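Local coordinates for protein enoyl-CoA hydratase carB homologue (Streptomyces cattleya, PDB 5O34) that probably acts as a crotonase-fold lyase in the biosynthesis of the carbapenem antibiotic thienamycin, at residues V93-G98 with K140-A145. Numbering follows the deposited sequence.
Sequences VVLYGG and KPVIAA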
loop_
_atom_site.group_PDB
_atom_site.type_symbol
_atom_site.label_atom_id
_atom_site.label_comp_id
_atom_site.label_asym_id
_atom_site.label_seq_id
_atom_site.Cartn_x
_atom_site.Cartn_y
_atom_site.Cartn_z
ATOM N N VAL A 93 16.117 -19.630 -1.104
ATOM C CA VAL A 93 15.593 -20.396 0.037
ATOM C C VAL A 93 14.096 -20.675 -0.173
ATOM O O VAL A 93 13.362 -19.780 -0.591
ATOM C CB VAL A 93 15.813 -19.640 1.376
ATOM C CG1 VAL A 93 15.364 -20.467 2.570
ATOM C CG2 VAL A 93 17.263 -19.184 1.540
ATOM N N VAL A 94 13.648 -21.913 0.128
ATOM C CA VAL A 94 12.249 -22.312 0.048
ATOM C C VAL A 94 11.820 -22.804 1.430
ATOM O O VAL A 94 12.337 -23.813 1.910
ATOM C CB VAL A 94 11.957 -23.364 -1.069
ATOM C CG1 VAL A 94 10.481 -23.780 -1.083
ATOM C CG2 VAL A 94 12.374 -22.849 -2.440
ATOM N N LEU A 95 10.899 -22.071 2.074
ATOM C CA LEU A 95 10.288 -22.416 3.352
ATOM C C LEU A 95 9.028 -23.192 3.018
ATOM O O LEU A 95 8.184 -22.709 2.257
ATOM C CB LEU A 95 9.937 -21.164 4.159
ATOM C CG LEU A 95 10.838 -20.820 5.335
ATOM C CD1 LEU A 95 10.371 -19.536 5.997
ATOM C CD2 LEU A 95 10.885 -21.961 6.361
ATOM N N TYR A 96 8.923 -24.412 3.546
ATOM C CA TYR A 96 7.833 -25.321 3.224
ATOM C C TYR A 96 7.261 -25.986 4.470
ATOM O O TYR A 96 8.010 -26.479 5.319
ATOM C CB TYR A 96 8.370 -26.329 2.197
ATOM C CG TYR A 96 7.425 -27.403 1.719
ATOM C CD1 TYR A 96 6.283 -27.080 0.993
ATOM C CD2 TYR A 96 7.743 -28.749 1.867
ATOM C CE1 TYR A 96 5.430 -28.071 0.512
ATOM C CE2 TYR A 96 6.909 -29.749 1.376
ATOM C CZ TYR A 96 5.752 -29.406 0.698
ATOM O OH TYR A 96 4.916 -30.388 0.225
ATOM N N GLY A 97 5.936 -25.939 4.580
ATOM C CA GLY A 97 5.197 -26.500 5.707
ATOM C C GLY A 97 5.054 -28.010 5.695
ATOM O O GLY A 97 4.916 -28.626 6.757
ATOM N N GLY A 98 5.080 -28.598 4.500
ATOM C CA GLY A 98 4.919 -30.035 4.301
ATOM C C GLY A 98 3.777 -30.361 3.357
ATOM O O GLY A 98 3.277 -29.470 2.660
ATOM N N LYS A 140 19.477 -13.210 0.618
ATOM C CA LYS A 140 18.900 -14.258 -0.230
ATOM C C LYS A 140 17.364 -14.185 -0.294
ATOM O O LYS A 140 16.728 -14.079 0.762
ATOM C CB LYS A 140 19.307 -15.670 0.279
ATOM C CG LYS A 140 20.756 -15.835 0.762
ATOM C CD LYS A 140 21.757 -15.838 -0.389
ATOM C CE LYS A 140 23.175 -15.724 0.099
ATOM N NZ LYS A 140 23.786 -17.057 0.267
ATOM N N PRO A 141 16.739 -14.348 -1.490
ATOM C CA PRO A 141 15.270 -14.375 -1.550
ATOM C C PRO A 141 14.731 -15.635 -0.889
ATOM O O PRO A 141 15.371 -16.686 -0.929
ATOM C CB PRO A 141 14.961 -14.383 -3.054
ATOM C CG PRO A 141 16.208 -13.983 -3.708
ATOM C CD PRO A 141 17.315 -14.493 -2.839
ATOM N N VAL A 142 13.566 -15.511 -0.257
ATOM C CA VAL A 142 12.911 -16.602 0.457
ATOM C C VAL A 142 11.519 -16.808 -0.134
ATOM O O VAL A 142 10.753 -15.853 -0.247
ATOM C CB VAL A 142 12.859 -16.342 1.993
ATOM C CG1 VAL A 142 12.368 -17.573 2.747
ATOM C CG2 VAL A 142 14.218 -15.891 2.529
ATOM N N ILE A 143 11.195 -18.058 -0.495
ATOM C CA ILE A 143 9.891 -18.439 -1.038
ATOM C C ILE A 143 9.144 -19.225 0.016
ATOM O O ILE A 143 9.669 -20.209 0.500
ATOM C CB ILE A 143 10.012 -19.260 -2.354
ATOM C CG1 ILE A 143 10.728 -18.469 -3.459
ATOM C CG2 ILE A 143 8.637 -19.778 -2.830
ATOM C CD1 ILE A 143 11.244 -19.348 -4.592
ATOM N N ALA A 144 7.922 -18.816 0.361
ATOM C CA ALA A 144 7.086 -19.566 1.291
ATOM C C ALA A 144 6.094 -20.392 0.452
ATOM O O ALA A 144 5.475 -19.856 -0.466
ATOM C CB ALA A 144 6.347 -18.623 2.226
ATOM N N ALA A 145 6.016 -21.708 0.712
ATOM C CA ALA A 145 5.125 -22.635 -0.000
ATOM C C ALA A 145 4.082 -23.152 0.991
ATOM O O ALA A 145 4.406 -23.885 1.924
ATOM C CB ALA A 145 5.924 -23.770 -0.615
#
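Val93 and Val142 stand next to each other on one face of the sheet, their CG1 methyls 4.2 Å apart; each CG1 is anti to its backbone N (chi1 -176° and -171°). Leu95 CD1 reaches the same Val142 CG1 from the next position on that face. On the other face, Val94 CG2 meets Ile143 CD1 at 4.3 Å, and the Ala145 CB methyl sits at the edge of the Tyr96 ring, 3.7 Å from CD1. Gly98 N lies over one face of this ring, 3.6 Å above its plane. Four backbone hydrogen bonds join the parallel strands: Val93 N to Pro141 O (3.0 Å), Ile143 N to Val93 O, Leu95 N to Ile143 O (2.7 Å) and Ala145 N to Leu95 O. At the polar edge, the Lys140 chain runs off from the strand pair, its NZ hydrogen-bonded to Val90 O and Leu84 O. These are neighbouring inner strands of the crotonase-fold sheet, linked through helix 120-137, with strand 55-59 beside Val94 and strand 163-167 on the other side of strand 142-146, where Val142 N is hydrogen-bonded to Asp162 OD2. Helix 71-86 packs on the Val93, Leu95 and Val142 face, helix 229-242 on that of Val94, Tyr96 and Ile143.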